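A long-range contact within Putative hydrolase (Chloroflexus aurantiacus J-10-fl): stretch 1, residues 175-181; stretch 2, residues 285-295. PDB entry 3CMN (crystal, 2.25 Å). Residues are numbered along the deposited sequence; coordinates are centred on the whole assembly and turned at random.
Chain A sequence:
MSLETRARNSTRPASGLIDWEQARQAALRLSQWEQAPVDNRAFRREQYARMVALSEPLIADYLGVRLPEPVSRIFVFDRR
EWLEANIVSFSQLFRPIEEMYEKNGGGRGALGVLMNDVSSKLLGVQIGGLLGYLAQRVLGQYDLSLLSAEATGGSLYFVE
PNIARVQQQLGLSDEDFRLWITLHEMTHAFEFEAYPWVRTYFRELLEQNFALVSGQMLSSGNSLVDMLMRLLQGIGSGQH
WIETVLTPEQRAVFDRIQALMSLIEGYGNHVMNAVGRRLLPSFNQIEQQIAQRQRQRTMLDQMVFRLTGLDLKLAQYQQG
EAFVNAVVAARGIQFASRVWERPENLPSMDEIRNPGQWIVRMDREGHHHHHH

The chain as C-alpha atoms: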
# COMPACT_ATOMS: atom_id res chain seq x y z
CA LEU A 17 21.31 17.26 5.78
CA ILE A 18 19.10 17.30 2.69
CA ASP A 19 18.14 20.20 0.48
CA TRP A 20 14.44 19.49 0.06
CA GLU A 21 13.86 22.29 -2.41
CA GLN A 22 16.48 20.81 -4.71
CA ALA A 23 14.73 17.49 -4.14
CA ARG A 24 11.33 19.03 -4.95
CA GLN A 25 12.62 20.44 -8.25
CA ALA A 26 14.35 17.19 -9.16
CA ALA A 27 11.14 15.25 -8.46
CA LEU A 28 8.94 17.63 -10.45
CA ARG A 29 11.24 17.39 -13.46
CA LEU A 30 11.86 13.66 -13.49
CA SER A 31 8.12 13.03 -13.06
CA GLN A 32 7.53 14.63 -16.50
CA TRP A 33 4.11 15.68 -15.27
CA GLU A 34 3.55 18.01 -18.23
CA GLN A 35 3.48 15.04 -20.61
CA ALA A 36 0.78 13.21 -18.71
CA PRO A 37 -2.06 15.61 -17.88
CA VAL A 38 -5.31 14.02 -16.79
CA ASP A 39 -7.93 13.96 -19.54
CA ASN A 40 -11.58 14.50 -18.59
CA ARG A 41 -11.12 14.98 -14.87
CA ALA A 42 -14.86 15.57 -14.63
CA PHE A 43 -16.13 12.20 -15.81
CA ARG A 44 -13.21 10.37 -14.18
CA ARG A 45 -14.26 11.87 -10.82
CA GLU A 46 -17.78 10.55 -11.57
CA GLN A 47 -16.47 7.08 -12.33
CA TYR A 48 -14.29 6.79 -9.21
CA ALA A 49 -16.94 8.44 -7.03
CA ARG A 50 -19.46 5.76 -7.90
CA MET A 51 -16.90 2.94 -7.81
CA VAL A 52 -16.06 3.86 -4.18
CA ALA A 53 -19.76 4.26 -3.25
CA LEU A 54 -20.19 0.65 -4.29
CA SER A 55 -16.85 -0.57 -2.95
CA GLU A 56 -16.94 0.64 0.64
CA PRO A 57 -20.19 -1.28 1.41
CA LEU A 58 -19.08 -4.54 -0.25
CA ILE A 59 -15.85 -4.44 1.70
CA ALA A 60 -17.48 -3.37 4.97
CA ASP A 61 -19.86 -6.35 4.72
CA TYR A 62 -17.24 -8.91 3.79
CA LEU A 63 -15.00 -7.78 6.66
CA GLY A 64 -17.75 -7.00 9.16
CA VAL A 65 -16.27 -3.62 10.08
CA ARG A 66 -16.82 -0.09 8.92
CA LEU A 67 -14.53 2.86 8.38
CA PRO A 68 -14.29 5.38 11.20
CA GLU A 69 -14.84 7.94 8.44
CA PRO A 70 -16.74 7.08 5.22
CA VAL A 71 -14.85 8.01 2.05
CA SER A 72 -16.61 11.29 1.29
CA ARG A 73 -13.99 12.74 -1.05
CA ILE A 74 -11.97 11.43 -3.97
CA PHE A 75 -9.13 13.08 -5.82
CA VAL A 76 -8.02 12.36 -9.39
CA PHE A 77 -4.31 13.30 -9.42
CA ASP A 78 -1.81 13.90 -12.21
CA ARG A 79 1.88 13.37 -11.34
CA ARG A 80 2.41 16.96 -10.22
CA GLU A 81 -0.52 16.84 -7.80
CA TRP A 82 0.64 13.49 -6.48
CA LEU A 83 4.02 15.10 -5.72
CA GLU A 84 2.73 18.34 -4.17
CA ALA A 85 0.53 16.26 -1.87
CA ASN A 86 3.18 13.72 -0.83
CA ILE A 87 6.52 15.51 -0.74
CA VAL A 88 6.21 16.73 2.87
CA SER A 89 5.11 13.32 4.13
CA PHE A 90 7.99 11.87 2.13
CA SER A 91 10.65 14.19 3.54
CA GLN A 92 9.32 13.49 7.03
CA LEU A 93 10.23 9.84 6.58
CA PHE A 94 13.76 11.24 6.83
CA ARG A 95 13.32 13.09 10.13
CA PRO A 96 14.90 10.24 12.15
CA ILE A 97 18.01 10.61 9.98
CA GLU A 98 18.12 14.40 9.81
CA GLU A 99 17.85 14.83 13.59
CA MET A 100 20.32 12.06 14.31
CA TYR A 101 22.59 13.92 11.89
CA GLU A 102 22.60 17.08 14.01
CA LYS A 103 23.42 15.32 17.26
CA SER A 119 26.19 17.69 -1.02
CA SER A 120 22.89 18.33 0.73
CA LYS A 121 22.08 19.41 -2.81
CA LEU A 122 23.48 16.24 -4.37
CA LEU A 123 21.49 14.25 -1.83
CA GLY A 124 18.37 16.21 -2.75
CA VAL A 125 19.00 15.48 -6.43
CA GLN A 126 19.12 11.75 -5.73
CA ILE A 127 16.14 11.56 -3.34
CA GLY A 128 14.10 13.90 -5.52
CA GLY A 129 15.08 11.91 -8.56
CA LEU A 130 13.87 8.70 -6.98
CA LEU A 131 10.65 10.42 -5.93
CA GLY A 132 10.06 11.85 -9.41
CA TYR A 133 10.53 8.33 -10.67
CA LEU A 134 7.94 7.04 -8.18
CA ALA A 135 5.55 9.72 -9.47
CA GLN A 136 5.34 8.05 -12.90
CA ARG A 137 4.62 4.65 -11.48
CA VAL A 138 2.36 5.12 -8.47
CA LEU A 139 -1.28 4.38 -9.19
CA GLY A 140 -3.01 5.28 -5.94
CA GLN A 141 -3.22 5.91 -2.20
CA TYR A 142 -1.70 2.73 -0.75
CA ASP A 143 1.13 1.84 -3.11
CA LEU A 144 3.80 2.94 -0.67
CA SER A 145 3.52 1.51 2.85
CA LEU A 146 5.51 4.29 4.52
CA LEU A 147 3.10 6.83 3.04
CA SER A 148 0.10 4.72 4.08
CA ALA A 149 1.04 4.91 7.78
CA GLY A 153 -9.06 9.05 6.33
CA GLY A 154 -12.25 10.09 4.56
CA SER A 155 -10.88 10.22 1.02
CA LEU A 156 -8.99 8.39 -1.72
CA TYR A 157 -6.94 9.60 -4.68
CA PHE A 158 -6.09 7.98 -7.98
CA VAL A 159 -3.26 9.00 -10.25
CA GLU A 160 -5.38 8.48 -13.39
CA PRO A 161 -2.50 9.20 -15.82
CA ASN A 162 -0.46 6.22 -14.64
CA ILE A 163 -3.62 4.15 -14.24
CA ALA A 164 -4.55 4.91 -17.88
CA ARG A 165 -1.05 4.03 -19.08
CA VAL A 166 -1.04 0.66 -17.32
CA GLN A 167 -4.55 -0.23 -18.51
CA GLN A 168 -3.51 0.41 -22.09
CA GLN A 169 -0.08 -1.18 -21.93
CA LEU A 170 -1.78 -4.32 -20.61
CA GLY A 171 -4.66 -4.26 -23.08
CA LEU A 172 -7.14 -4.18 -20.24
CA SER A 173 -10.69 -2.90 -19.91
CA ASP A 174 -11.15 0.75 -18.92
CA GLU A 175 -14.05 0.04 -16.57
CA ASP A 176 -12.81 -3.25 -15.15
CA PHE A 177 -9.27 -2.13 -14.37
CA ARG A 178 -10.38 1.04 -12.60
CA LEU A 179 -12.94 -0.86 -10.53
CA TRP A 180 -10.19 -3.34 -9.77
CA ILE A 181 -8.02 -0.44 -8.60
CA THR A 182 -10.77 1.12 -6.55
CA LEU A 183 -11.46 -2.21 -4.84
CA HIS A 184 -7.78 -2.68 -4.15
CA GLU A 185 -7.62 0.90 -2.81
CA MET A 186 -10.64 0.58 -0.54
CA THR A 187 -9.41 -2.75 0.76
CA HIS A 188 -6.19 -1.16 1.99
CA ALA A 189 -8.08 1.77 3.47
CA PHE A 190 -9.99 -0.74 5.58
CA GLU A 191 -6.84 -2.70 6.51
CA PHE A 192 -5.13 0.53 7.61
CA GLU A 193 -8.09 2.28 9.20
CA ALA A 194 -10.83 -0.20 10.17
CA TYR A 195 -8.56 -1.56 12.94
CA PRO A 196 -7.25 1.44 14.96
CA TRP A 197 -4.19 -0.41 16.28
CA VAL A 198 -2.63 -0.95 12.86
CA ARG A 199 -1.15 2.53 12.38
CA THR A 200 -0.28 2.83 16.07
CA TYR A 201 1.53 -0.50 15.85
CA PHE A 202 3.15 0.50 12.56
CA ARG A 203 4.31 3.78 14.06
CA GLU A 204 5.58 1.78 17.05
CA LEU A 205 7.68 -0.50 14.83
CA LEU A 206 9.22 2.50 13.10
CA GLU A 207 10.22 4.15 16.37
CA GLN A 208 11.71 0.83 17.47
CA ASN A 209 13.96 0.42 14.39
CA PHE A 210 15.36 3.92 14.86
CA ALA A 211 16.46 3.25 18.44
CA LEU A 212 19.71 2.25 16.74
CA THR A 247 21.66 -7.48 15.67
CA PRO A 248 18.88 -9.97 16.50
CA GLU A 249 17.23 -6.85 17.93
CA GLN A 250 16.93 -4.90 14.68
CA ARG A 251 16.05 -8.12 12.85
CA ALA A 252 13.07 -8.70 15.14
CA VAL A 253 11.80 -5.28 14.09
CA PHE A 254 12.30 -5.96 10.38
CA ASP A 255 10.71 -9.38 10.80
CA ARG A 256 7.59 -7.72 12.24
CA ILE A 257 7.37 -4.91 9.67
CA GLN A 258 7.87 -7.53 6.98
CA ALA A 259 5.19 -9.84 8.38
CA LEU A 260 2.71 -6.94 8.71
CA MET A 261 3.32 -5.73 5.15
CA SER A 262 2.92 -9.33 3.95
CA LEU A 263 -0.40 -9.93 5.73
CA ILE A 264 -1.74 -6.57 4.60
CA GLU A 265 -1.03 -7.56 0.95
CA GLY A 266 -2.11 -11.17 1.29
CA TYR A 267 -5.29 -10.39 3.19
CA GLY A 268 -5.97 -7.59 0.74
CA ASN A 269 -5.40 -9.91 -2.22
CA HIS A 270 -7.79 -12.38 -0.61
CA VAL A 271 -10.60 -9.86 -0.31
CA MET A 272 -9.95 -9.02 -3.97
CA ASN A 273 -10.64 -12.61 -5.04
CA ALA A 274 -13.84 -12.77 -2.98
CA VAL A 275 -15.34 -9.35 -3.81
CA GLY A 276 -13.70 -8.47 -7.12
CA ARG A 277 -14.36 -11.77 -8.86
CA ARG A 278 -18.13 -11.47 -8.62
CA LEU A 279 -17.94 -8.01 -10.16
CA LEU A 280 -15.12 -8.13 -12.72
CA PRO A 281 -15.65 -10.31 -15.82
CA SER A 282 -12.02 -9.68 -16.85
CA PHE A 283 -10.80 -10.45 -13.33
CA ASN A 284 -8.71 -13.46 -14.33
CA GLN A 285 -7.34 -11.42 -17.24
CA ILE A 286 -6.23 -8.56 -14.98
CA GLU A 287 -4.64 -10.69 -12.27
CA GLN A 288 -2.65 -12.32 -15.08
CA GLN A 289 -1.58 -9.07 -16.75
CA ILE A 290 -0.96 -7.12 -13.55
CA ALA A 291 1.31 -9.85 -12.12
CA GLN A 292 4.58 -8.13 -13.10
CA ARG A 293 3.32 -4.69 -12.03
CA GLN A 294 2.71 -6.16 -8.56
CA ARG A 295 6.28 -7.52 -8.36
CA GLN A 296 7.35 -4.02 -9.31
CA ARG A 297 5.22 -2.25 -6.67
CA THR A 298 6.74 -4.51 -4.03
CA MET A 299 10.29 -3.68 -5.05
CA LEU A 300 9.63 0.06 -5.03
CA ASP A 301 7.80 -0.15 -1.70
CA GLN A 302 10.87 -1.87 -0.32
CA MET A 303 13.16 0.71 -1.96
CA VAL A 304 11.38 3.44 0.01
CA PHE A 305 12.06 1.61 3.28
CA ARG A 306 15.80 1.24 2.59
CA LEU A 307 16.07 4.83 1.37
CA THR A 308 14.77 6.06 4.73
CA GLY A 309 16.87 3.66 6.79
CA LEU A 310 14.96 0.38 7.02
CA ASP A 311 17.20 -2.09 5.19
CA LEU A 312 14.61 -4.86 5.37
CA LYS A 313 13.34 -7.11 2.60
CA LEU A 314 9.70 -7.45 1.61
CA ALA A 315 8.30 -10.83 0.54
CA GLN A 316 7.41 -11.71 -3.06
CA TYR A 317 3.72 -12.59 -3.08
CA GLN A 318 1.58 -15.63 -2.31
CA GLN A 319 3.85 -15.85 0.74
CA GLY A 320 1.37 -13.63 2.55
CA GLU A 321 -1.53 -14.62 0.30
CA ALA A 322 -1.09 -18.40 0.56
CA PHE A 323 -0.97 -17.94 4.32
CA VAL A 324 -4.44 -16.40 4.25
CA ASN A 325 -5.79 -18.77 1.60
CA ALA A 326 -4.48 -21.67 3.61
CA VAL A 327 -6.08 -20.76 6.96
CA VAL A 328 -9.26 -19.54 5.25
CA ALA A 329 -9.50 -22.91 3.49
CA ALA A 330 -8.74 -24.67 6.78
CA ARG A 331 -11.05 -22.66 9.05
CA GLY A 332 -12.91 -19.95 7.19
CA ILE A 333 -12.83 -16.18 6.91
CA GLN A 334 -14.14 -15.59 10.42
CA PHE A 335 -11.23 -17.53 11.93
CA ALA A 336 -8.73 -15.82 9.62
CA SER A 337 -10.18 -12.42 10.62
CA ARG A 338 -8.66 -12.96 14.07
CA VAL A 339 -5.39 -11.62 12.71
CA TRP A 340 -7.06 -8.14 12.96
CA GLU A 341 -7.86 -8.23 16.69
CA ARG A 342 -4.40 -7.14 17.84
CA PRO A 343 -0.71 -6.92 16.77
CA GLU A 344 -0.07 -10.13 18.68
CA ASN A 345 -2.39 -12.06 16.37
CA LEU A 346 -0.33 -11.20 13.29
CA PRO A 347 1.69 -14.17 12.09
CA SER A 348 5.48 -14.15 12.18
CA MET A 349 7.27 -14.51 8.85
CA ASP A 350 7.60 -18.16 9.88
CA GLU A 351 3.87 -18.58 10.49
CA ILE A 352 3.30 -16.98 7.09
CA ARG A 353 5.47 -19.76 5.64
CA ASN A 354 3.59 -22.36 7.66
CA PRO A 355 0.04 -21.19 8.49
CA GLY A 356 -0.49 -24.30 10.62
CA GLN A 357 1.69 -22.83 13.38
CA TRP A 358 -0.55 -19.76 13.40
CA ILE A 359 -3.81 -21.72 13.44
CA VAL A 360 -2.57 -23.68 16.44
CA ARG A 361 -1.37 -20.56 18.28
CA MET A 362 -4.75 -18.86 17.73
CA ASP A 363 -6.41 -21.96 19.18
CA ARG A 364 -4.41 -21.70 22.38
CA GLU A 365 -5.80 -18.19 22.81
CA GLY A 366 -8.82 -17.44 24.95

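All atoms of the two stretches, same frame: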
# COMPACT_ATOMS: atom_id res chain seq x y z
N GLU A 175 -13.19 0.20 -17.73
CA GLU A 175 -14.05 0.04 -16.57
C GLU A 175 -13.56 -0.98 -15.56
O GLU A 175 -13.48 -0.71 -14.36
CB GLU A 175 -15.46 -0.34 -17.03
CG GLU A 175 -16.50 -0.44 -15.94
CD GLU A 175 -16.94 0.91 -15.40
OE1 GLU A 175 -16.59 1.96 -16.00
OE2 GLU A 175 -17.67 0.92 -14.38
N ASP A 176 -13.25 -2.18 -16.04
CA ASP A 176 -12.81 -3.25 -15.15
C ASP A 176 -11.53 -2.98 -14.37
O ASP A 176 -11.45 -3.26 -13.17
CB ASP A 176 -12.69 -4.55 -15.94
CG ASP A 176 -14.05 -5.14 -16.28
OD1 ASP A 176 -15.04 -4.38 -16.35
OD2 ASP A 176 -14.12 -6.36 -16.50
N PHE A 177 -10.53 -2.43 -15.04
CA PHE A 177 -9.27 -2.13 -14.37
C PHE A 177 -9.43 -1.06 -13.29
O PHE A 177 -8.87 -1.19 -12.21
CB PHE A 177 -8.21 -1.70 -15.37
CG PHE A 177 -6.87 -1.47 -14.75
CD1 PHE A 177 -6.30 -2.42 -13.89
CD2 PHE A 177 -6.16 -0.31 -15.02
CE1 PHE A 177 -5.05 -2.22 -13.31
CE2 PHE A 177 -4.91 -0.09 -14.45
CZ PHE A 177 -4.35 -1.05 -13.59
N ARG A 178 -10.19 -0.02 -13.58
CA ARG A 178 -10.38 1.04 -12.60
C ARG A 178 -11.25 0.62 -11.42
O ARG A 178 -11.14 1.18 -10.34
CB ARG A 178 -10.93 2.30 -13.28
CG ARG A 178 -9.86 2.98 -14.11
CD ARG A 178 -10.40 4.16 -14.85
NE ARG A 178 -9.36 4.79 -15.65
CZ ARG A 178 -8.80 4.24 -16.72
NH1 ARG A 178 -9.19 3.05 -17.14
NH2 ARG A 178 -7.85 4.90 -17.37
N LEU A 179 -12.13 -0.36 -11.63
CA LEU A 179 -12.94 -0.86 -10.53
C LEU A 179 -12.03 -1.75 -9.72
O LEU A 179 -12.11 -1.80 -8.50
CB LEU A 179 -14.15 -1.66 -11.03
CG LEU A 179 -14.96 -2.33 -9.90
CD1 LEU A 179 -15.47 -1.26 -8.93
CD2 LEU A 179 -16.12 -3.14 -10.47
N TRP A 180 -11.14 -2.46 -10.41
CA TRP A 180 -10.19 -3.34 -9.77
C TRP A 180 -9.31 -2.50 -8.84
O TRP A 180 -9.06 -2.88 -7.69
CB TRP A 180 -9.31 -4.02 -10.83
CG TRP A 180 -8.25 -4.92 -10.25
CD1 TRP A 180 -8.40 -6.23 -9.88
CD2 TRP A 180 -6.89 -4.57 -9.93
NE1 TRP A 180 -7.22 -6.72 -9.37
CE2 TRP A 180 -6.28 -5.72 -9.39
CE3 TRP A 180 -6.13 -3.40 -10.06
CZ2 TRP A 180 -4.94 -5.74 -8.96
CZ3 TRP A 180 -4.80 -3.42 -9.64
CH2 TRP A 180 -4.22 -4.58 -9.10
N ILE A 181 -8.86 -1.36 -9.35
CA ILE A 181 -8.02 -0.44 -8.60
C ILE A 181 -8.74 0.17 -7.42
O ILE A 181 -8.17 0.32 -6.34
CB ILE A 181 -7.50 0.68 -9.53
CG1 ILE A 181 -6.35 0.12 -10.38
CG2 ILE A 181 -7.05 1.89 -8.73
CD1 ILE A 181 -5.88 1.04 -11.44
N GLN A 285 -8.19 -12.12 -16.29
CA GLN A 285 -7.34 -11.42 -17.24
C GLN A 285 -6.40 -10.43 -16.54
O GLN A 285 -5.18 -10.44 -16.77
CB GLN A 285 -8.20 -10.65 -18.25
CG GLN A 285 -8.76 -11.47 -19.42
CD GLN A 285 -9.79 -12.50 -18.99
OE1 GLN A 285 -10.77 -12.18 -18.33
NE2 GLN A 285 -9.58 -13.76 -19.39
N ILE A 286 -6.98 -9.58 -15.70
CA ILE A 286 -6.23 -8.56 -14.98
C ILE A 286 -5.16 -9.17 -14.08
O ILE A 286 -3.98 -8.84 -14.21
CB ILE A 286 -7.17 -7.67 -14.12
CG1 ILE A 286 -8.21 -7.00 -15.02
CG2 ILE A 286 -6.36 -6.61 -13.39
CD1 ILE A 286 -9.27 -6.26 -14.25
N GLU A 287 -5.58 -10.05 -13.18
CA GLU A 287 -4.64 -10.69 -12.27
C GLU A 287 -3.44 -11.22 -13.05
O GLU A 287 -2.30 -11.08 -12.61
CB GLU A 287 -5.32 -11.83 -11.51
CG GLU A 287 -6.32 -11.39 -10.43
CD GLU A 287 -5.73 -10.35 -9.47
OE1 GLU A 287 -4.50 -10.36 -9.25
OE2 GLU A 287 -6.50 -9.54 -8.91
N GLN A 288 -3.71 -11.79 -14.22
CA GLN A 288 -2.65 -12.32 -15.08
C GLN A 288 -1.72 -11.21 -15.55
O GLN A 288 -0.51 -11.25 -15.32
CB GLN A 288 -3.25 -12.99 -16.31
CG GLN A 288 -4.17 -14.14 -16.01
CD GLN A 288 -4.85 -14.65 -17.26
OE1 GLN A 288 -4.19 -15.08 -18.21
NE2 GLN A 288 -6.18 -14.60 -17.27
N GLN A 289 -2.31 -10.22 -16.21
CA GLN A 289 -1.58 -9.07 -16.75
C GLN A 289 -0.86 -8.21 -15.72
O GLN A 289 0.27 -7.77 -15.94
CB GLN A 289 -2.55 -8.18 -17.53
CG GLN A 289 -3.07 -8.81 -18.81
CD GLN A 289 -1.97 -8.97 -19.83
OE1 GLN A 289 -1.49 -8.00 -20.42
NE2 GLN A 289 -1.56 -10.21 -20.06
N ILE A 290 -1.51 -7.96 -14.59
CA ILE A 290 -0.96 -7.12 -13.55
C ILE A 290 0.13 -7.80 -12.69
O ILE A 290 0.80 -7.14 -11.89
CB ILE A 290 -2.11 -6.59 -12.65
CG1 ILE A 290 -1.68 -5.31 -11.95
CG2 ILE A 290 -2.53 -7.65 -11.66
CD1 ILE A 290 -1.30 -4.19 -12.92
N ALA A 291 0.32 -9.09 -12.88
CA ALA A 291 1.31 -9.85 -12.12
C ALA A 291 2.68 -9.17 -12.00
O ALA A 291 3.21 -9.00 -10.89
CB ALA A 291 1.48 -11.24 -12.73
N GLN A 292 3.26 -8.77 -13.13
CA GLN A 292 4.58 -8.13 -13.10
C GLN A 292 4.56 -6.75 -12.46
O GLN A 292 5.54 -6.33 -11.84
CB GLN A 292 5.18 -8.03 -14.51
CG GLN A 292 6.58 -7.42 -14.51
CD GLN A 292 7.19 -7.28 -15.90
OE1 GLN A 292 7.39 -8.27 -16.60
NE2 GLN A 292 7.49 -6.05 -16.29
N ARG A 293 3.45 -6.03 -12.61
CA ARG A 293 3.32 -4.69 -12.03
C ARG A 293 3.23 -4.78 -10.50
O ARG A 293 3.55 -3.81 -9.80
CB ARG A 293 2.07 -4.00 -12.58
CG ARG A 293 1.88 -2.57 -12.10
CD ARG A 293 2.96 -1.64 -12.65
NE ARG A 293 2.59 -0.24 -12.47
CZ ARG A 293 3.12 0.76 -13.16
NH1 ARG A 293 4.04 0.50 -14.09
NH2 ARG A 293 2.71 2.01 -12.97
N GLN A 294 2.81 -5.93 -10.00
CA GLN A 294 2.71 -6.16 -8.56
C GLN A 294 4.11 -6.44 -8.01
O GLN A 294 4.46 -5.98 -6.92
CB GLN A 294 1.79 -7.34 -8.28
CG GLN A 294 0.34 -7.12 -8.68
CD GLN A 294 -0.50 -8.39 -8.58
OE1 GLN A 294 -0.21 -9.40 -9.23
NE2 GLN A 294 -1.54 -8.35 -7.76
N ARG A 295 4.91 -7.20 -8.76
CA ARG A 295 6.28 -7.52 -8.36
C ARG A 295 7.03 -6.20 -8.29
O ARG A 295 7.86 -5.98 -7.41
CB ARG A 295 6.95 -8.40 -9.42
CG ARG A 295 6.19 -9.67 -9.77
CD ARG A 295 6.71 -10.30 -11.07
NE ARG A 295 5.95 -11.48 -11.46
CZ ARG A 295 5.83 -12.58 -10.70
NH1 ARG A 295 6.42 -12.64 -9.51
NH2 ARG A 295 5.11 -13.61 -11.14

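The indole of Trp180 is held in two ways at once by neighbours on the other helix: Ile286 sits over its face while Glu287, the next residue, binds its edge. Ile286 CG2 lies 3.9 Å from the centroid of the five-membered ring of Trp180 and only 2° off the ring normal, a CH-pi contact with the methyl almost exactly above the ring. At the edge, Trp180 NE1 donates a hydrogen bond to Glu287 OE2 (2.9 Å, N-H...O angle 162°), so the single polar hydrogen of the indole meets a carboxylate nearly in line. The CA-to-CB bond of Glu287 points sideways, and its chi1 and chi2, both m, bring the carboxylate round to the ring.

The two helices cross at -70°, with axes 11.2 Å apart at closest approach, and their contact is compact: 305 Å² is buried, both sides summed. Phe177 and Ile286 mark the nearest backbone approach, CA to CA 7.1 Å. Trp180 follows Phe177 by three residues and Ile290 follows Ile286 by four, so each helix presents side chains from successive turns. Ile286 reaches both aromatic residues: besides covering Trp180, its CG2 is 4.2 Å from Phe177 CD1. Ile286 CD1 lies 3.9 Å from the backbone Asp176 O and 4.2 Å from Asp176 CB, near the start of stretch 1.

One turn on, Ile290 also touches both rings, with CG1 3.9 Å from Trp180 CH2 and CD1 4.3 Å from Phe177 CE1. These are apolar packing contacts. Farther along, Gln294 NE2 comes within 4.5 Å of Trp180 CZ2 near the ring plane, a peripheral contact. Stretch 2 is kinked where the N atoms of Gln292 and Arg293 lack bonds to the preceding turn; Gln294 N resumes the pattern, bonding to Ile290 O at 3.0 Å.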